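Local coordinates for protein Alpha/beta fold hydrolase (Pseudomonas aeruginosa, PDB 6I8W) that is a membrane phospholipase A of the alpha/beta hydrolase fold, a bacterial virulence factor that degrades membrane phospholipids, at residues R35-L40 against F81-T86; G58-P63 against R88-A93. One frame throughout, in Å; residues are numbered along the deposited sequence. Where two conformers were deposited one is given.

From the N terminus, the long helix 3-38 ends in the first segment of contact 1. Strands 41-47 and 50-57 follow, and the loop 58-63 supplies the first half of contact 2. The chain then runs through strand 64-68 and reaches helix 79-82, where residues 81-86 close the first loop onto residues 35-40. Residues 88-93, leading into strand 90-94, close the second loop onto 58-63. The two loops therefore cross rather than nest. Contact 1 ties the end of the N-terminal helix to the hydrolase fold. Contact 2 ties a loop to the central sheet. Val91 joins them, packing on Ala82, Leu85 and Thr86.

Contact 1. Residues R35-L40 against F81-T86; sequences RGLAGL and FARPLT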
loop_
_atom_site.group_PDB
_atom_site.type_symbol
_atom_site.label_atom_id
_atom_site.label_comp_id
_atom_site.label_asym_id
_atom_site.label_seq_id
_atom_site.Cartn_x
_atom_site.Cartn_y
_atom_site.Cartn_z
ATOM N N ARG A 35 -7.914 -8.181 10.529
ATOM C CA ARG A 35 -9.081 -7.656 9.810
ATOM C C ARG A 35 -10.291 -7.549 10.754
ATOM O O ARG A 35 -11.046 -6.577 10.709
ATOM C CB ARG A 35 -9.421 -8.531 8.592
ATOM C CG ARG A 35 -8.327 -8.516 7.512
ATOM C CD ARG A 35 -8.592 -9.553 6.421
ATOM N NE ARG A 35 -7.559 -9.525 5.389
ATOM C CZ ARG A 35 -7.584 -10.271 4.295
ATOM N NH1 ARG A 35 -8.602 -11.097 4.082
ATOM N NH2 ARG A 35 -6.603 -10.166 3.402
ATOM N N GLY A 36 -10.488 -8.562 11.591
ATOM C CA GLY A 36 -11.615 -8.575 12.509
ATOM C C GLY A 36 -11.532 -7.414 13.500
ATOM O O GLY A 36 -12.534 -6.744 13.781
ATOM N N LEU A 37 -10.338 -7.166 14.027
ATOM C CA LEU A 37 -10.158 -6.041 14.951
ATOM C C LEU A 37 -10.421 -4.699 14.264
ATOM O O LEU A 37 -10.867 -3.758 14.895
ATOM C CB LEU A 37 -8.758 -6.051 15.562
ATOM C CG LEU A 37 -8.472 -7.142 16.603
ATOM C CD1 LEU A 37 -6.983 -7.157 16.906
ATOM C CD2 LEU A 37 -9.282 -6.912 17.901
ATOM N N ALA A 38 -10.176 -4.629 12.961
ATOM C CA ALA A 38 -10.378 -3.384 12.231
ATOM C C ALA A 38 -11.799 -3.256 11.707
ATOM O O ALA A 38 -12.181 -2.207 11.187
ATOM C CB ALA A 38 -9.401 -3.292 11.087
ATOM N N GLY A 39 -12.579 -4.327 11.833
ATOM C CA GLY A 39 -13.923 -4.342 11.293
ATOM C C GLY A 39 -13.941 -4.421 9.762
ATOM O O GLY A 39 -14.846 -3.890 9.132
ATOM N N LEU A 40 -12.935 -5.058 9.168
ATOM C CA LEU A 40 -12.832 -5.182 7.703
ATOM C C LEU A 40 -13.100 -6.611 7.237
ATOM O O LEU A 40 -12.681 -7.549 7.889
ATOM C CB LEU A 40 -11.443 -4.767 7.229
ATOM C CG LEU A 40 -11.069 -3.308 7.523
ATOM C CD1 LEU A 40 -9.573 -3.081 7.277
ATOM C CD2 LEU A 40 -11.905 -2.385 6.636
ATOM N N PHE A 81 -4.247 0.815 10.857
ATOM C CA PHE A 81 -4.560 2.209 10.558
ATOM C C PHE A 81 -6.066 2.404 10.422
ATOM O O PHE A 81 -6.610 3.410 10.841
ATOM C CB PHE A 81 -3.827 2.605 9.265
ATOM C CG PHE A 81 -4.158 3.988 8.729
ATOM C CD1 PHE A 81 -3.503 5.104 9.214
ATOM C CD2 PHE A 81 -5.028 4.141 7.655
ATOM C CE1 PHE A 81 -3.756 6.372 8.680
ATOM C CE2 PHE A 81 -5.293 5.379 7.126
ATOM C CZ PHE A 81 -4.653 6.511 7.644
ATOM N N ALA A 82 -6.725 1.430 9.806
ATOM C CA ALA A 82 -8.149 1.511 9.494
ATOM C C ALA A 82 -9.016 1.271 10.727
ATOM O O ALA A 82 -10.158 1.712 10.785
ATOM C CB ALA A 82 -8.506 0.476 8.395
ATOM N N ARG A 83 -8.465 0.588 11.716
ATOM C CA ARG A 83 -9.222 0.220 12.904
ATOM C C ARG A 83 -9.953 1.418 13.551
ATOM O O ARG A 83 -11.157 1.349 13.794
ATOM C CB ARG A 83 -8.284 -0.470 13.897
ATOM C CG ARG A 83 -8.906 -0.858 15.217
ATOM C CD ARG A 83 -8.255 -2.131 15.719
ATOM N NE ARG A 83 -8.176 -2.232 17.180
ATOM C CZ ARG A 83 -9.205 -2.487 17.981
ATOM N NH1 ARG A 83 -10.423 -2.643 17.475
ATOM N NH2 ARG A 83 -9.019 -2.578 19.297
ATOM N N PRO A 84 -9.237 2.538 13.821
ATOM C CA PRO A 84 -10.036 3.628 14.430
ATOM C C PRO A 84 -10.928 4.384 13.441
ATOM O O PRO A 84 -11.729 5.210 13.860
ATOM C CB PRO A 84 -8.973 4.574 15.007
ATOM C CG PRO A 84 -7.778 4.340 14.148
ATOM C CD PRO A 84 -7.795 2.857 13.836
ATOM N N LEU A 85 -10.777 4.114 12.150
ATOM C CA LEU A 85 -11.515 4.826 11.114
ATOM C C LEU A 85 -12.868 4.208 10.761
ATOM O O LEU A 85 -13.759 4.912 10.292
ATOM C CB LEU A 85 -10.664 4.908 9.825
ATOM C CG LEU A 85 -9.310 5.579 10.038
ATOM C CD1 LEU A 85 -8.501 5.596 8.741
ATOM C CD2 LEU A 85 -9.562 6.986 10.549
ATOM N N THR A 86 -13.023 2.896 10.951
ATOM C CA THR A 86 -14.245 2.237 10.500
ATOM C C THR A 86 -15.465 2.582 11.363
ATOM O O THR A 86 -16.595 2.331 10.955
ATOM C CB THR A 86 -14.090 0.700 10.464
ATOM O OG1 THR A 86 -13.559 0.242 11.710
ATOM C CG2 THR A 86 -13.139 0.282 9.355
#
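Arg83 and Thr86 each donate to a backbone carbonyl at the end of helix 3-38, those of Leu37 and Ala38. Arg83 NH1 donates to Leu37 O at 2.8 Å. The bond is bent, with an angle of 139° at the hydrogen, and the oxygen lies somewhat out of the guanidinium plane. It rests on one of two modelled positions of Arg83 and is less certain than the Thr86 bond. Thr86 OG1 donates to Ala38 O at 2.9 Å. The hydroxyl approaches from above the carbonyl plane. With chi1 at 50°, OG1 sits between the backbone N and the carbonyl carbon of Thr86, which puts it within bonding distance of Ala38 O.

The helix ends here in a Schellman motif. Gly39 has positive phi, and Leu40 N bonds back to Arg35 O at 2.9 Å. Gly39 N also bonds back, to Gly36 O. The two carbonyls just before Gly39 are those that accept from Arg83 and Thr86. Side chains of residues 81-86 thus serve acceptors of the last helical turn.

Packing surrounds these bonds. The backbones come close, with Ala38 CA 3.8 Å from Arg83 CA. Ala38 CB rests against the backbone of Arg83. The Arg83 chain bends at chi2 and chi3 as it passes Leu37, and Leu37 CB lies over one face of the guanidinium. CB of Leu37 is 4.0 Å from CD of Arg83. Leu40 reaches across with both methyls. CD1 makes an apolar contact with Ala82 CB at 3.9 Å, and CD2 touches Thr86 CG2 at 4.0 Å.

Charge pairs lie beyond the contact. Arg35, on the same helix end, forms salt bridges with Glu42 and Asp76. Phe81 and Pro84 pack on helix 293-308.

Contact 2. Residues G58-P63 against R88-A93; sequences GSEKNP and RYHVVA. With CO2 (carbon dioxide), chain H.
His90 CG is anti to its backbone N (chi1 174°), and Glu60 CG is anti to its carbonyl carbon (chi1 -64°). The two side chains lie side by side, pointing the same way. Glu60 CG covers one face of the imidazole in a CH-pi contact, 4.2 Å from the ring centroid and offset toward the rim. The carboxylate and ring planes are 56° apart.

A type I turn from Ser59 to Asn62, with an ST turn at Ser59 OG, shapes the loop before strand 64-68. His90 N donates to Pro63 O at 2.9 Å, joining the loop to strand 90-94, which runs parallel to strand 64-68. Pro63 O lies at the edge of the Tyr89 ring, in its plane. A water accepts from Ser59 N and, at 3.0 Å, from Asn62 ND2; its bond to Tyr89 O is weak. Gly58 CA makes a CA-H...O contact with Tyr89 O. Tyr89 OH donates to carbon dioxide O2 at 2.9 Å, in a pocket completed by His132, Leu304 and Arg308. Gln301 NE2 also bonds to this hydroxyl.

Glu56 and Thr64 bond to NE2 and ND1 of His90. The Glu60 carboxylate is near but not touching, while Glu56 could stabilise any positive charge on the ring.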
loop_
_atom_site.group_PDB
_atom_site.type_symbol
_atom_site.label_atom_id
_atom_site.label_comp_id
_atom_site.label_asym_id
_atom_site.label_seq_id
_atom_site.Cartn_x
_atom_site.Cartn_y
_atom_site.Cartn_z
ATOM N N GLY A 58 -17.149 -0.495 8.032
ATOM C CA GLY A 58 -17.858 0.724 8.366
ATOM C C GLY A 58 -19.199 0.788 7.662
ATOM O O GLY A 58 -19.540 -0.090 6.880
ATOM N N SER A 59 -19.971 1.828 7.943
ATOM C CA SER A 59 -21.290 1.973 7.339
ATOM C C SER A 59 -21.242 2.683 6.003
ATOM O O SER A 59 -20.597 3.721 5.882
ATOM C CB SER A 59 -22.223 2.745 8.278
ATOM O OG SER A 59 -23.342 3.223 7.556
ATOM N N GLU A 60 -21.964 2.149 5.020
ATOM C CA GLU A 60 -22.061 2.768 3.700
ATOM C C GLU A 60 -22.764 4.125 3.726
ATOM O O GLU A 60 -22.739 4.848 2.737
ATOM C CB GLU A 60 -22.782 1.834 2.728
ATOM C CG GLU A 60 -22.033 0.538 2.466
ATOM C CD GLU A 60 -22.750 -0.374 1.489
ATOM O OE1 GLU A 60 -23.748 0.067 0.877
ATOM O OE2 GLU A 60 -22.313 -1.533 1.334
ATOM N N LYS A 61 -23.376 4.477 4.854
ATOM C CA LYS A 61 -23.978 5.802 5.005
ATOM C C LYS A 61 -22.926 6.875 5.313
ATOM O O LYS A 61 -23.196 8.072 5.220
ATOM C CB LYS A 61 -25.026 5.787 6.119
ATOM C CG LYS A 61 -26.052 4.668 6.011
ATOM C CD LYS A 61 -26.911 4.604 7.264
ATOM C CE LYS A 61 -27.984 3.531 7.156
ATOM N NZ LYS A 61 -28.732 3.375 8.433
ATOM N N ASN A 62 -21.725 6.439 5.677
ATOM C CA ASN A 62 -20.666 7.362 6.048
ATOM C C ASN A 62 -19.742 7.636 4.867
ATOM O O ASN A 62 -19.768 6.896 3.890
ATOM C CB ASN A 62 -19.905 6.810 7.257
ATOM C CG ASN A 62 -20.711 6.954 8.548
ATOM O OD1 ASN A 62 -21.548 7.842 8.650
ATOM N ND2 ASN A 62 -20.460 6.090 9.528
ATOM N N PRO A 63 -18.959 8.728 4.926
ATOM C CA PRO A 63 -18.086 9.035 3.789
ATOM C C PRO A 63 -17.080 7.917 3.553
ATOM O O PRO A 63 -16.637 7.258 4.504
ATOM C CB PRO A 63 -17.381 10.330 4.213
ATOM C CG PRO A 63 -18.290 10.938 5.249
ATOM C CD PRO A 63 -18.890 9.768 5.971
ATOM N N ARG A 88 -16.370 5.667 12.017
ATOM C CA ARG A 88 -16.924 6.905 11.470
ATOM C C ARG A 88 -16.927 6.959 9.943
ATOM O O ARG A 88 -17.562 7.832 9.350
ATOM C CB ARG A 88 -16.137 8.101 12.016
ATOM C CG ARG A 88 -16.333 8.303 13.517
ATOM C CD ARG A 88 -15.437 9.418 14.044
ATOM N NE ARG A 88 -15.662 10.678 13.339
ATOM C CZ ARG A 88 -14.866 11.739 13.434
ATOM N NH1 ARG A 88 -13.786 11.693 14.201
ATOM N NH2 ARG A 88 -15.146 12.843 12.756
ATOM N N TYR A 89 -16.219 6.030 9.307
ATOM C CA TYR A 89 -16.078 6.046 7.848
ATOM C C TYR A 89 -16.368 4.708 7.226
ATOM O O TYR A 89 -16.280 3.671 7.880
ATOM C CB TYR A 89 -14.659 6.501 7.435
ATOM C CG TYR A 89 -14.366 7.911 7.871
ATOM C CD1 TYR A 89 -14.823 8.992 7.125
ATOM C CD2 TYR A 89 -13.660 8.167 9.042
ATOM C CE1 TYR A 89 -14.592 10.298 7.537
ATOM C CE2 TYR A 89 -13.414 9.476 9.463
ATOM C CZ TYR A 89 -13.879 10.534 8.700
ATOM O OH TYR A 89 -13.640 11.833 9.097
ATOM N N HIS A 90 -16.732 4.756 5.946
ATOM C CA HIS A 90 -16.817 3.582 5.112
ATOM C C HIS A 90 -15.438 3.374 4.517
ATOM O O HIS A 90 -15.037 4.099 3.613
ATOM C CB HIS A 90 -17.885 3.775 4.033
ATOM C CG HIS A 90 -17.952 2.669 3.027
ATOM N ND1 HIS A 90 -17.917 2.901 1.668
ATOM C CD2 HIS A 90 -18.075 1.327 3.178
ATOM C CE1 HIS A 90 -18.020 1.751 1.023
ATOM N NE2 HIS A 90 -18.115 0.781 1.916
ATOM N N VAL A 91 -14.697 2.408 5.041
ATOM C CA VAL A 91 -13.303 2.255 4.650
ATOM C C VAL A 91 -13.157 1.157 3.602
ATOM O O VAL A 91 -13.711 0.059 3.751
ATOM C CB VAL A 91 -12.411 1.943 5.858
ATOM C CG1 VAL A 91 -10.957 1.723 5.409
ATOM C CG2 VAL A 91 -12.530 3.074 6.932
ATOM N N VAL A 92 -12.445 1.478 2.523
ATOM C CA VAL A 92 -12.173 0.503 1.461
ATOM C C VAL A 92 -10.668 0.476 1.179
ATOM O O VAL A 92 -10.033 1.525 0.998
ATOM C CB VAL A 92 -12.958 0.829 0.177
ATOM C CG1 VAL A 92 -12.626 -0.178 -0.969
ATOM C CG2 VAL A 92 -14.454 0.862 0.454
ATOM N N ALA A 93 -10.087 -0.719 1.172
ATOM C CA ALA A 93 -8.682 -0.869 0.808
ATOM C C ALA A 93 -8.557 -1.958 -0.262
ATOM O O ALA A 93 -8.880 -3.116 0.004
ATOM C CB ALA A 93 -7.843 -1.214 2.044
HETATM C C CO2 H . -14.775 14.524 7.083
HETATM O O1 CO2 H . -14.257 15.187 6.334
HETATM O O2 CO2 H . -15.271 13.855 7.831
HETATM O O HOH W 1 -18.671 3.696 9.589
#